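4-carboxymuconolactone decarboxylase (Sinorhizobium meliloti, PDB 4G9Q) probably acts as a lyase of benzoate degradation, or possibly has peroxiredoxin-like activity, as an all-helical trimer of the carboxymuconolactone decarboxylase family. Local coordinates at residues L84-E89 and I212-V217; P91-Y96 and G131-A136; V105-I110 and Q144-A149; I110-T115 and R195-P200; I114-Y119 and L205-A210. One frame throughout, in Å; residues are numbered along the deposited sequence.

Contact 1 of 5, residues L84-E89 and I212-V217; sequences LIARGE and ISVGQV
Arg-87 lies alongside Ser-213 and ends with its guanidinium edge turned to the serine backbone: NH1 donates to Ser-213 O at 2.9 Å with an N-H...O angle of 159°. The oxygen sits within 1° of the guanidinium plane, and NH1 approaches it almost in line with the carbonyl bond. CG and CD of the arginine pass the same oxygen, and the bend at chi3 (61°) then turns the guanidinium so that NH1 meets it. CG also touches Ser-213 CB at 3.9 Å. NE serves the other direction, giving a salt bridge to Glu-89 OE2 at 3.2 Å, met from above the carboxylate plane. A backbone carbonyl on one side and a carboxylate on the other thus limit the rotation of the guanidinium. Ser-213 turns its own hydroxyl back to Ala-209 O.

Beside the arginine, Val-214 CG1 packs on Ala-86, 3.5 Å from its O and 4.1 Å from its CB. Both helices finish here in Schellman motifs, with Gly-88 and Gly-215 as the C' residues at positive phi, so two C-terminal ends are set side by side.

Helix 234-248 packs on Ser-213 through Leu-244 and Ala-248, while Asn-252 of helix 250-267 touches Arg-87. Glu-89 forms a further salt bridge with Lys-125 of a neighbouring subunit, placing the junction of helices 73-86 and 200-213 beside a trimer interface.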
# COMPACT_ATOMS: atom_id res chain seq x y z
N LEU A 84 -5.30 -10.20 2.96
CA LEU A 84 -4.14 -10.60 2.16
C LEU A 84 -4.28 -10.14 0.71
O LEU A 84 -3.31 -9.68 0.12
CB LEU A 84 -3.94 -12.12 2.21
CG LEU A 84 -3.60 -12.70 3.59
CD1 LEU A 84 -3.63 -14.21 3.53
CD2 LEU A 84 -2.25 -12.22 4.09
N ILE A 85 -5.48 -10.27 0.16
CA ILE A 85 -5.74 -9.78 -1.20
C ILE A 85 -5.54 -8.27 -1.28
O ILE A 85 -4.79 -7.79 -2.13
CB ILE A 85 -7.15 -10.17 -1.71
CG1 ILE A 85 -7.27 -11.69 -1.83
CG2 ILE A 85 -7.45 -9.50 -3.09
CD1 ILE A 85 -8.68 -12.19 -2.07
N ALA A 86 -6.20 -7.53 -0.38
CA ALA A 86 -6.16 -6.07 -0.40
C ALA A 86 -4.75 -5.51 -0.23
O ALA A 86 -4.39 -4.49 -0.83
CB ALA A 86 -7.08 -5.51 0.68
N ARG A 87 -3.94 -6.20 0.58
CA ARG A 87 -2.60 -5.72 0.94
C ARG A 87 -1.49 -6.23 0.03
O ARG A 87 -0.31 -5.98 0.29
CB ARG A 87 -2.29 -6.05 2.40
CG ARG A 87 -3.15 -5.27 3.38
CD ARG A 87 -2.88 -5.70 4.81
NE ARG A 87 -1.49 -5.47 5.21
CZ ARG A 87 -0.98 -4.30 5.59
NH1 ARG A 87 -1.73 -3.20 5.61
NH2 ARG A 87 0.30 -4.21 5.93
N GLY A 88 -1.87 -6.93 -1.03
CA GLY A 88 -0.89 -7.45 -2.00
C GLY A 88 0.03 -8.48 -1.38
O GLY A 88 1.24 -8.50 -1.66
N GLU A 89 -0.53 -9.34 -0.55
CA GLU A 89 0.21 -10.42 0.08
C GLU A 89 -0.29 -11.76 -0.44
O GLU A 89 -0.43 -12.73 0.30
CB GLU A 89 0.10 -10.32 1.61
CG GLU A 89 0.61 -8.99 2.17
CD GLU A 89 0.34 -8.81 3.65
OE1 GLU A 89 -0.11 -9.77 4.31
OE2 GLU A 89 0.57 -7.69 4.16
N ILE A 212 -10.48 -1.72 5.76
CA ILE A 212 -9.70 -1.54 6.98
C ILE A 212 -8.23 -1.88 6.72
O ILE A 212 -7.33 -1.18 7.18
CB ILE A 212 -10.26 -2.38 8.16
CG1 ILE A 212 -11.65 -1.85 8.57
CG2 ILE A 212 -9.32 -2.35 9.37
CD1 ILE A 212 -12.45 -2.81 9.43
N SER A 213 -8.00 -2.92 5.92
CA SER A 213 -6.66 -3.45 5.69
C SER A 213 -5.71 -2.51 4.97
O SER A 213 -4.48 -2.67 5.04
CB SER A 213 -6.73 -4.79 4.95
OG SER A 213 -7.31 -5.76 5.79
N VAL A 214 -6.27 -1.52 4.28
CA VAL A 214 -5.48 -0.53 3.56
C VAL A 214 -5.79 0.90 4.03
O VAL A 214 -5.42 1.88 3.37
CB VAL A 214 -5.63 -0.66 2.02
CG1 VAL A 214 -5.12 -2.04 1.54
CG2 VAL A 214 -7.07 -0.43 1.58
N GLY A 215 -6.48 1.01 5.17
CA GLY A 215 -6.72 2.30 5.82
C GLY A 215 -7.72 3.20 5.13
O GLY A 215 -7.69 4.43 5.31
N GLN A 216 -8.61 2.61 4.34
CA GLN A 216 -9.61 3.37 3.61
C GLN A 216 -10.82 3.69 4.49
O GLN A 216 -11.93 3.21 4.26
CB GLN A 216 -10.01 2.65 2.31
CG GLN A 216 -9.00 2.84 1.17
CD GLN A 216 -9.19 1.82 0.05
OE1 GLN A 216 -10.10 1.00 0.11
NE2 GLN A 216 -8.32 1.86 -0.96
N VAL A 217 -10.57 4.52 5.50
CA VAL A 217 -11.57 4.87 6.50
C VAL A 217 -12.76 5.67 5.96
O VAL A 217 -13.83 5.63 6.55
CB VAL A 217 -10.92 5.62 7.70
CG1 VAL A 217 -10.04 4.66 8.50
CG2 VAL A 217 -10.11 6.84 7.23

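Contact 2 of 5, residues P91-Y96 and G131-A136; sequences PALTYY and GPVSEA
The backbones come closest at Thr-94 and Pro-132, whose CA atoms are 4.8 Å apart, close enough for side chains to reach main-chain atoms. Thr-94 does so: OG1 donates to Pro-132 O at 3.2 Å, arriving from the side of the carbonyl (C=O...O angle 101°) and tilted 29° from its plane. Ala-136 N, the helical donor, reaches the same oxygen from the opposite face, so the carbonyl accepts two bonds. With chi1 at -54°, the threonine hydroxyl lies beside its backbone N and the methyl CG2 points the other way from that N, where it rests 3.7 Å from Glu-135 OE2. That carboxylate has its charge partner in Lys-139.

On the inner side, Leu-93 CB meets Pro-132 CB at 3.9 Å, and its CG touches Val-133 CG2 at 4.0 Å. Further along helix 130-139, Ala-136 CB lies 3.7 Å from Thr-94 O.

Leu-93 continues onto Leu-84 and Ile-85 of helix 73-86, and Val-133 onto Ile-110 and Ile-114 of helix 107-120. The pair is therefore a close helix-helix contact within the all-alpha bundle of the carboxymuconolactone decarboxylase family, joining helices 93-102 and 130-139.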
# COMPACT_ATOMS: atom_id res chain seq x y z
N PRO A 91 1.02 -14.28 -2.10
CA PRO A 91 1.74 -15.54 -1.85
C PRO A 91 1.27 -16.33 -0.62
O PRO A 91 1.26 -17.57 -0.66
CB PRO A 91 3.18 -15.08 -1.66
CG PRO A 91 3.29 -13.87 -2.51
CD PRO A 91 1.95 -13.18 -2.42
N ALA A 92 0.90 -15.62 0.44
CA ALA A 92 0.40 -16.23 1.68
C ALA A 92 -0.93 -16.96 1.47
O ALA A 92 -1.36 -17.75 2.32
CB ALA A 92 0.25 -15.16 2.76
N LEU A 93 -1.58 -16.69 0.34
CA LEU A 93 -2.91 -17.21 0.04
C LEU A 93 -2.98 -18.72 -0.17
O LEU A 93 -4.01 -19.31 0.08
CB LEU A 93 -3.50 -16.52 -1.19
CG LEU A 93 -4.75 -15.65 -1.11
CD1 LEU A 93 -5.07 -15.08 0.27
CD2 LEU A 93 -4.66 -14.54 -2.16
N THR A 94 -1.90 -19.33 -0.64
CA THR A 94 -1.90 -20.78 -0.81
C THR A 94 -2.22 -21.44 0.53
O THR A 94 -3.11 -22.29 0.63
CB THR A 94 -0.57 -21.30 -1.40
OG1 THR A 94 -0.28 -20.59 -2.61
CG2 THR A 94 -0.67 -22.79 -1.72
N TYR A 95 -1.50 -21.03 1.57
CA TYR A 95 -1.75 -21.53 2.91
C TYR A 95 -3.11 -21.08 3.43
O TYR A 95 -3.90 -21.89 3.92
CB TYR A 95 -0.63 -21.10 3.88
CG TYR A 95 -0.93 -21.44 5.32
CD1 TYR A 95 -0.70 -22.73 5.81
CD2 TYR A 95 -1.46 -20.49 6.19
CE1 TYR A 95 -0.99 -23.05 7.13
CE2 TYR A 95 -1.75 -20.79 7.50
CZ TYR A 95 -1.51 -22.07 7.97
OH TYR A 95 -1.81 -22.37 9.27
N TYR A 96 -3.40 -19.78 3.32
CA TYR A 96 -4.61 -19.24 3.93
C TYR A 96 -5.91 -19.64 3.23
O TYR A 96 -6.93 -19.79 3.89
CB TYR A 96 -4.51 -17.72 4.16
CG TYR A 96 -3.80 -17.41 5.46
CD1 TYR A 96 -4.42 -17.62 6.68
CD2 TYR A 96 -2.48 -16.96 5.46
CE1 TYR A 96 -3.77 -17.36 7.88
CE2 TYR A 96 -1.82 -16.69 6.65
CZ TYR A 96 -2.47 -16.89 7.85
OH TYR A 96 -1.81 -16.63 9.03
N GLY A 131 -2.52 -17.45 -9.24
CA GLY A 131 -1.50 -18.49 -9.01
C GLY A 131 -1.62 -19.19 -7.67
O GLY A 131 -1.77 -20.42 -7.63
N PRO A 132 -1.54 -18.43 -6.56
CA PRO A 132 -1.63 -19.01 -5.22
C PRO A 132 -2.94 -19.76 -4.93
O PRO A 132 -2.90 -20.87 -4.37
CB PRO A 132 -1.50 -17.80 -4.30
CG PRO A 132 -0.68 -16.83 -5.09
CD PRO A 132 -1.14 -17.01 -6.51
N VAL A 133 -4.08 -19.19 -5.32
CA VAL A 133 -5.37 -19.84 -5.04
C VAL A 133 -5.61 -21.06 -5.95
O VAL A 133 -6.17 -22.05 -5.50
CB VAL A 133 -6.56 -18.84 -5.09
CG1 VAL A 133 -7.89 -19.57 -4.91
CG2 VAL A 133 -6.40 -17.77 -4.01
N SER A 134 -5.17 -20.98 -7.21
CA SER A 134 -5.28 -22.14 -8.11
C SER A 134 -4.50 -23.33 -7.57
O SER A 134 -4.95 -24.47 -7.68
CB SER A 134 -4.82 -21.80 -9.54
OG SER A 134 -3.42 -21.61 -9.62
N GLU A 135 -3.34 -23.06 -6.96
CA GLU A 135 -2.54 -24.11 -6.34
C GLU A 135 -3.29 -24.74 -5.15
O GLU A 135 -3.33 -25.96 -5.01
CB GLU A 135 -1.18 -23.57 -5.90
CG GLU A 135 -0.24 -24.63 -5.33
CD GLU A 135 1.09 -24.07 -4.87
OE1 GLU A 135 1.57 -23.06 -5.45
OE2 GLU A 135 1.67 -24.64 -3.92
N ALA A 136 -3.89 -23.89 -4.32
CA ALA A 136 -4.68 -24.35 -3.18
C ALA A 136 -5.84 -25.23 -3.64
O ALA A 136 -6.10 -26.29 -3.05
CB ALA A 136 -5.18 -23.17 -2.36

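Contact 3 of 5, residues V105-I110 and Q144-A149; sequences VKPSEI and QDQLAA
Pro-107 and Ser-108, in the first turn of helix 107-120, meet the backbone and side chain of Gln-146 in the loop that follows helix 130-139. The glutamine side chain, extended beyond CG, runs obliquely to the proline, with OE1 3.6 Å from Pro-107 CG, while Pro-107 CB packs against Gln-146 CB at 4.2 Å. Ser-108 CB is 3.5 Å from Gln-146 O. Two residues on, Ala-148 CB sits 3.6 Å from Ser-108 O, so the loop runs close along the turn; the nearest CA pair is Ser-108 with Leu-147, at 4.3 Å.

The direct approach of Ser-108 N to Gln-146 O has a poor angle for bonding. Water 1 supplies the link instead: it accepts from Ser-108 N at 3.0 Å and donates to Gln-146 O at 2.7 Å, satisfying a helix-start amide that has no preceding helical carbonyl to use.

The next shell holds the helix start on one side and the loop on the other. Lys-106, at the N-cap position, gives its N-H to Glu-109 OE1 at 2.9 Å (168°), received on the anti side and 25° out of the carboxylate plane. The other oxygen, Glu-109 OE2, makes a salt bridge with Arg-74. The loop is held by the backbone of Ala-149, whose N bonds to Asp-197 and whose O bonds to Arg-195.

Further out, Pro-107 rests on Leu-101 of helix 93-102 and on Ile-142, Leu-147 packs on Phe-137 of helix 130-139, and Arg-47 of a neighbouring subunit touches Leu-147. The loop thus joins helix 107-120 to helix 130-139 beside that subunit.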
# COMPACT_ATOMS: atom_id res chain seq x y z
N VAL A 105 -15.19 -22.41 4.58
CA VAL A 105 -15.46 -21.46 3.49
C VAL A 105 -15.56 -22.29 2.21
O VAL A 105 -14.71 -23.13 1.94
CB VAL A 105 -14.35 -20.38 3.35
CG1 VAL A 105 -14.69 -19.40 2.23
CG2 VAL A 105 -14.16 -19.61 4.66
N LYS A 106 -16.63 -22.06 1.44
CA LYS A 106 -16.84 -22.78 0.19
C LYS A 106 -15.89 -22.28 -0.89
O LYS A 106 -15.56 -21.09 -0.92
CB LYS A 106 -18.28 -22.60 -0.28
CG LYS A 106 -19.34 -23.17 0.65
CD LYS A 106 -20.72 -22.85 0.10
CE LYS A 106 -21.83 -23.29 1.04
NZ LYS A 106 -23.15 -22.98 0.43
N PRO A 107 -15.46 -23.17 -1.81
CA PRO A 107 -14.68 -22.71 -2.96
C PRO A 107 -15.36 -21.54 -3.68
O PRO A 107 -14.67 -20.60 -4.10
CB PRO A 107 -14.65 -23.95 -3.86
CG PRO A 107 -14.70 -25.10 -2.91
CD PRO A 107 -15.57 -24.65 -1.77
N SER A 108 -16.68 -21.60 -3.81
CA SER A 108 -17.44 -20.56 -4.51
C SER A 108 -17.35 -19.21 -3.79
O SER A 108 -17.39 -18.16 -4.43
CB SER A 108 -18.90 -20.98 -4.70
OG SER A 108 -19.54 -21.20 -3.46
N GLU A 109 -17.24 -19.26 -2.47
CA GLU A 109 -17.12 -18.04 -1.66
C GLU A 109 -15.73 -17.39 -1.81
O GLU A 109 -15.62 -16.16 -1.88
CB GLU A 109 -17.45 -18.33 -0.20
CG GLU A 109 -18.95 -18.60 0.02
CD GLU A 109 -19.27 -19.11 1.41
OE1 GLU A 109 -18.44 -19.84 1.98
OE2 GLU A 109 -20.36 -18.78 1.93
N ILE A 110 -14.69 -18.22 -1.88
CA ILE A 110 -13.34 -17.74 -2.16
C ILE A 110 -13.30 -17.14 -3.56
O ILE A 110 -12.80 -16.04 -3.76
CB ILE A 110 -12.28 -18.87 -2.00
CG1 ILE A 110 -12.27 -19.36 -0.55
CG2 ILE A 110 -10.89 -18.39 -2.45
CD1 ILE A 110 -11.26 -20.47 -0.25
N GLN A 144 -13.50 -26.54 -11.57
CA GLN A 144 -14.19 -25.31 -11.97
C GLN A 144 -15.69 -25.37 -11.71
O GLN A 144 -16.35 -24.33 -11.60
CB GLN A 144 -13.95 -24.99 -13.44
CG GLN A 144 -12.50 -24.71 -13.80
CD GLN A 144 -12.34 -24.62 -15.29
OE1 GLN A 144 -12.64 -23.59 -15.90
NE2 GLN A 144 -11.88 -25.71 -15.91
N ASP A 145 -16.23 -26.58 -11.62
CA ASP A 145 -17.66 -26.77 -11.37
C ASP A 145 -18.08 -26.31 -9.97
O ASP A 145 -19.28 -26.14 -9.71
CB ASP A 145 -18.05 -28.24 -11.60
CG ASP A 145 -17.37 -29.20 -10.63
OD1 ASP A 145 -16.19 -28.97 -10.27
OD2 ASP A 145 -18.01 -30.19 -10.23
N GLN A 146 -17.11 -26.08 -9.10
CA GLN A 146 -17.37 -25.66 -7.71
C GLN A 146 -17.25 -24.15 -7.50
O GLN A 146 -17.47 -23.65 -6.40
CB GLN A 146 -16.42 -26.38 -6.75
CG GLN A 146 -16.56 -27.90 -6.73
CD GLN A 146 -15.88 -28.52 -5.52
OE1 GLN A 146 -16.13 -28.10 -4.38
NE2 GLN A 146 -15.03 -29.50 -5.75
N LEU A 147 -16.91 -23.43 -8.56
CA LEU A 147 -16.62 -21.99 -8.46
C LEU A 147 -17.87 -21.13 -8.55
O LEU A 147 -18.96 -21.62 -8.87
CB LEU A 147 -15.58 -21.59 -9.53
CG LEU A 147 -14.31 -22.45 -9.56
CD1 LEU A 147 -13.41 -22.05 -10.71
CD2 LEU A 147 -13.55 -22.37 -8.25
N ALA A 148 -17.72 -19.84 -8.25
CA ALA A 148 -18.83 -18.90 -8.33
C ALA A 148 -19.29 -18.78 -9.78
O ALA A 148 -18.47 -18.79 -10.69
CB ALA A 148 -18.42 -17.54 -7.78
N ALA A 149 -20.61 -18.68 -9.98
CA ALA A 149 -21.18 -18.65 -11.32
C ALA A 149 -20.81 -17.36 -12.06
O ALA A 149 -20.80 -16.29 -11.47
CB ALA A 149 -22.70 -18.80 -11.25
O HOH W 1 -18.21 -24.18 -3.85

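Contact 4 of 5, residues I110-T115 and R195-P200; sequences ISETIT and RPDLAP
Glu-112 and Arg-195 form a side-on salt bridge in which NE and NH2 each take one carboxylate oxygen. NE donates to Glu-112 OE2 at 2.8 Å. NH2 donates to Glu-112 OE1 at 2.9 Å, and both bonds are nearly straight. Both oxygens use their syn lone pairs, and the carboxylate and guanidinium planes are only 16° apart, so the two flat groups are nearly coplanar. With CG anti to the backbone N, the glutamate chain leaves the helix, and the bend at chi2 (65°) turns the carboxylate to Arg-195.

Every nitrogen of the guanidinium has an acceptor. NH2 also bonds to Ala-149 O, and NH1 to Val-150 O. Glu-112 OE2 receives a second charge from Arg-203, whose NH2 also meets Arg-195 O. Asp-197 completes the network: its OD1 accepts from Ala-149 N, while OD2 is 3.8 Å from Arg-195 NH2, a long contact well out of the guanidinium plane that brings charge alone.

Beside the bridge, Leu-198 packs on the aliphatic part of Glu-112 and on Thr-113. Its CG lies 3.6 Å from Glu-112 CG, and its CD1 is 4.0 Å from Thr-113 OG1, whose hydroxyl bonds back to Glu-109 O.

Glu-112 OE1 and Asp-197 OD2 approach to 3.9 Å. These neighbouring negative charges are probably offset by the two arginines, leaving a buried charged network that joins helix 107-120 to the loop 195-200.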
# COMPACT_ATOMS: atom_id res chain seq x y z
N ILE A 110 -14.69 -18.22 -1.88
CA ILE A 110 -13.34 -17.74 -2.16
C ILE A 110 -13.30 -17.14 -3.56
O ILE A 110 -12.80 -16.04 -3.76
CB ILE A 110 -12.28 -18.87 -2.00
CG1 ILE A 110 -12.27 -19.36 -0.55
CG2 ILE A 110 -10.89 -18.39 -2.45
CD1 ILE A 110 -11.26 -20.47 -0.25
N SER A 111 -13.86 -17.88 -4.52
CA SER A 111 -13.99 -17.43 -5.90
C SER A 111 -14.64 -16.06 -5.97
O SER A 111 -14.14 -15.14 -6.65
CB SER A 111 -14.80 -18.46 -6.70
OG SER A 111 -14.90 -18.09 -8.06
N GLU A 112 -15.76 -15.90 -5.26
CA GLU A 112 -16.51 -14.65 -5.29
C GLU A 112 -15.79 -13.51 -4.56
O GLU A 112 -15.90 -12.35 -4.96
CB GLU A 112 -17.93 -14.85 -4.73
CG GLU A 112 -18.87 -13.65 -4.94
CD GLU A 112 -19.17 -13.36 -6.40
OE1 GLU A 112 -18.80 -14.17 -7.29
OE2 GLU A 112 -19.79 -12.31 -6.67
N THR A 113 -15.03 -13.84 -3.52
CA THR A 113 -14.26 -12.83 -2.80
C THR A 113 -13.23 -12.17 -3.73
O THR A 113 -13.06 -10.95 -3.73
CB THR A 113 -13.57 -13.42 -1.55
OG1 THR A 113 -14.59 -13.86 -0.65
CG2 THR A 113 -12.70 -12.38 -0.84
N ILE A 114 -12.56 -13.00 -4.52
CA ILE A 114 -11.60 -12.54 -5.51
C ILE A 114 -12.26 -11.59 -6.52
O ILE A 114 -11.76 -10.49 -6.77
CB ILE A 114 -10.88 -13.73 -6.19
CG1 ILE A 114 -10.03 -14.46 -5.13
CG2 ILE A 114 -10.02 -13.27 -7.36
CD1 ILE A 114 -9.60 -15.86 -5.50
N THR A 115 -13.41 -11.99 -7.06
CA THR A 115 -14.13 -11.15 -8.02
C THR A 115 -14.59 -9.83 -7.40
O THR A 115 -14.46 -8.77 -8.01
CB THR A 115 -15.31 -11.91 -8.63
OG1 THR A 115 -14.80 -13.05 -9.33
CG2 THR A 115 -16.09 -11.03 -9.60
N ARG A 195 -25.05 -10.38 -6.71
CA ARG A 195 -24.56 -11.71 -7.04
C ARG A 195 -24.71 -12.64 -5.84
O ARG A 195 -24.30 -12.29 -4.73
CB ARG A 195 -23.12 -11.64 -7.55
CG ARG A 195 -23.00 -11.06 -8.97
CD ARG A 195 -21.53 -10.83 -9.35
NE ARG A 195 -20.75 -12.07 -9.25
CZ ARG A 195 -20.65 -12.99 -10.21
NH1 ARG A 195 -21.26 -12.83 -11.38
NH2 ARG A 195 -19.92 -14.08 -10.00
N PRO A 196 -25.32 -13.82 -6.04
CA PRO A 196 -25.66 -14.66 -4.87
C PRO A 196 -24.51 -15.48 -4.26
O PRO A 196 -24.69 -16.08 -3.20
CB PRO A 196 -26.75 -15.59 -5.42
CG PRO A 196 -26.42 -15.72 -6.88
CD PRO A 196 -25.93 -14.33 -7.28
N ASP A 197 -23.35 -15.49 -4.91
CA ASP A 197 -22.25 -16.39 -4.53
C ASP A 197 -21.59 -16.01 -3.20
O ASP A 197 -20.90 -16.83 -2.59
CB ASP A 197 -21.25 -16.48 -5.68
CG ASP A 197 -21.93 -16.63 -7.03
OD1 ASP A 197 -22.03 -17.77 -7.52
OD2 ASP A 197 -22.42 -15.60 -7.58
N LEU A 198 -21.81 -14.78 -2.76
CA LEU A 198 -21.62 -14.41 -1.36
C LEU A 198 -22.95 -13.91 -0.84
O LEU A 198 -23.62 -13.10 -1.50
CB LEU A 198 -20.58 -13.31 -1.20
CG LEU A 198 -19.10 -13.66 -1.35
CD1 LEU A 198 -18.26 -12.38 -1.48
CD2 LEU A 198 -18.59 -14.54 -0.20
N ALA A 199 -23.33 -14.38 0.35
CA ALA A 199 -24.45 -13.79 1.07
C ALA A 199 -24.12 -12.32 1.34
O ALA A 199 -22.95 -11.99 1.53
CB ALA A 199 -24.68 -14.53 2.37
N PRO A 200 -25.14 -11.43 1.34
CA PRO A 200 -24.91 -10.00 1.57
C PRO A 200 -24.05 -9.73 2.81
O PRO A 200 -23.15 -8.89 2.75
CB PRO A 200 -26.32 -9.45 1.74
CG PRO A 200 -27.12 -10.31 0.81
CD PRO A 200 -26.56 -11.69 1.02

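Contact 5 of 5, residues I114-Y119 and L205-A210; sequences ITHLAY and LVTIAA
His-116 and Leu-117 of helix 107-120 meet helix 200-213 in a helix-helix crossing at the core of the all-alpha carboxymuconolactone decarboxylase fold. The axes of the two short segments pass 10.5 Å apart at -47°, a separation bridged here by His-116 and Leu-117 reaching short side chains on helix 200-213; even the nearest CA pair, Leu-117 with Thr-207, is 7.6 Å apart.

The tight part is apolar on one side and polar on the other. Leu-117 CD2 presses on Ala-210 CB at 3.6 Å, the small methyl letting the leucine tip come down on the helix. The adjacent His-116 reaches Thr-207, about one turn before Ala-210: its CG lies anti to the backbone N, which carries the ring off helix 107-120.

The looser part is at Val-206, where CG2 is 4.1 Å from His-116 CD2 and Leu-117 CD2 is 4.3 Å from Val-206 O. No solvent side exists, as all five touching residues are buried. Tyr-120 stacks on the histidine ring and Trp-193 meets it edge-to-face, Ile-85 packs on Leu-117, and Ser-121 touches Ala-210.

Thr-207 OG1 is held from two directions, since it also bonds to Arg-203 O one turn back along its own helix. His-116 NE2 donates to that hydroxyl oxygen at 2.7 Å in a bent bond (139°), with the oxygen 23° out of the ring plane.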
# COMPACT_ATOMS: atom_id res chain seq x y z
N ILE A 114 -12.56 -13.00 -4.52
CA ILE A 114 -11.60 -12.54 -5.51
C ILE A 114 -12.26 -11.59 -6.52
O ILE A 114 -11.76 -10.49 -6.77
CB ILE A 114 -10.88 -13.73 -6.19
CG1 ILE A 114 -10.03 -14.46 -5.13
CG2 ILE A 114 -10.02 -13.27 -7.36
CD1 ILE A 114 -9.60 -15.86 -5.50
N THR A 115 -13.41 -11.99 -7.06
CA THR A 115 -14.13 -11.15 -8.02
C THR A 115 -14.59 -9.83 -7.40
O THR A 115 -14.46 -8.77 -8.01
CB THR A 115 -15.31 -11.91 -8.63
OG1 THR A 115 -14.80 -13.05 -9.33
CG2 THR A 115 -16.09 -11.03 -9.60
N HIS A 116 -15.12 -9.92 -6.18
CA HIS A 116 -15.57 -8.74 -5.47
C HIS A 116 -14.42 -7.76 -5.24
O HIS A 116 -14.58 -6.55 -5.45
CB HIS A 116 -16.19 -9.13 -4.12
CG HIS A 116 -16.88 -7.99 -3.44
ND1 HIS A 116 -18.10 -7.51 -3.86
CD2 HIS A 116 -16.51 -7.22 -2.39
CE1 HIS A 116 -18.46 -6.49 -3.09
NE2 HIS A 116 -17.51 -6.30 -2.19
N LEU A 117 -13.27 -8.28 -4.84
CA LEU A 117 -12.13 -7.43 -4.55
C LEU A 117 -11.39 -6.91 -5.78
O LEU A 117 -10.60 -5.98 -5.67
CB LEU A 117 -11.19 -8.08 -3.53
CG LEU A 117 -11.84 -8.28 -2.16
CD1 LEU A 117 -10.83 -8.85 -1.19
CD2 LEU A 117 -12.46 -6.99 -1.61
N ALA A 118 -11.67 -7.48 -6.96
CA ALA A 118 -11.21 -6.87 -8.22
C ALA A 118 -11.75 -5.44 -8.30
O ALA A 118 -11.03 -4.51 -8.68
CB ALA A 118 -11.67 -7.69 -9.42
N TYR A 119 -13.00 -5.27 -7.90
CA TYR A 119 -13.64 -3.96 -7.91
C TYR A 119 -13.24 -3.10 -6.72
O TYR A 119 -13.01 -1.91 -6.88
CB TYR A 119 -15.16 -4.11 -7.95
CG TYR A 119 -15.67 -4.69 -9.24
CD1 TYR A 119 -15.97 -3.86 -10.33
CD2 TYR A 119 -15.84 -6.06 -9.39
CE1 TYR A 119 -16.45 -4.40 -11.53
CE2 TYR A 119 -16.31 -6.61 -10.58
CZ TYR A 119 -16.61 -5.78 -11.64
OH TYR A 119 -17.08 -6.33 -12.81
N LEU A 205 -18.82 -8.23 4.86
CA LEU A 205 -17.69 -8.64 5.70
C LEU A 205 -16.36 -8.52 4.95
O LEU A 205 -15.41 -7.91 5.46
CB LEU A 205 -17.89 -10.08 6.22
CG LEU A 205 -16.77 -10.67 7.09
CD1 LEU A 205 -16.56 -9.83 8.35
CD2 LEU A 205 -17.07 -12.12 7.45
N VAL A 206 -16.29 -9.08 3.75
CA VAL A 206 -15.05 -9.00 2.96
C VAL A 206 -14.72 -7.55 2.57
O VAL A 206 -13.55 -7.17 2.54
CB VAL A 206 -15.02 -9.96 1.73
CG1 VAL A 206 -15.01 -11.43 2.19
CG2 VAL A 206 -16.17 -9.71 0.79
N THR A 207 -15.76 -6.76 2.29
CA THR A 207 -15.57 -5.35 1.94
C THR A 207 -14.99 -4.56 3.12
O THR A 207 -13.99 -3.87 2.95
CB THR A 207 -16.88 -4.69 1.44
OG1 THR A 207 -17.43 -5.47 0.38
CG2 THR A 207 -16.61 -3.26 0.94
N ILE A 208 -15.59 -4.68 4.30
CA ILE A 208 -15.05 -3.93 5.45
C ILE A 208 -13.62 -4.38 5.77
O ILE A 208 -12.77 -3.55 6.10
CB ILE A 208 -15.99 -3.90 6.71
CG1 ILE A 208 -16.21 -5.30 7.30
CG2 ILE A 208 -17.32 -3.19 6.37
CD1 ILE A 208 -16.87 -5.28 8.69
N ALA A 209 -13.35 -5.68 5.62
CA ALA A 209 -12.00 -6.21 5.88
C ALA A 209 -10.98 -5.60 4.91
O ALA A 209 -9.90 -5.16 5.33
CB ALA A 209 -11.98 -7.74 5.80
N ALA A 210 -11.33 -5.57 3.63
CA ALA A 210 -10.45 -5.02 2.60
C ALA A 210 -10.18 -3.52 2.82
O ALA A 210 -9.06 -3.06 2.62
CB ALA A 210 -11.02 -5.26 1.22

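Helix 107-120 is the common thread: contacts 3, 4 and 5 follow one another along it, with centres 8 Å apart between 3 and 4 and 9 Å between 4 and 5. Contacts 3 and 4 interlock where Ala-148 CB lies 3.4 Å from Glu-112 OE1. Contact 5 shares helix 200-213 with contact 1, their centres 10 Å apart, and Ile-85 CG2 touches Leu-117 CD1 at 3.9 Å. Contact 2 flanks this core, joined to contact 1 by Leu-84 and Leu-93 and to contacts 3, 4 and 5 by Val-133. Contacts 1, 4 and 5 each join the first carboxymuconolactone decarboxylase-like region of the chain to the second, whereas contact 2 lies within the first.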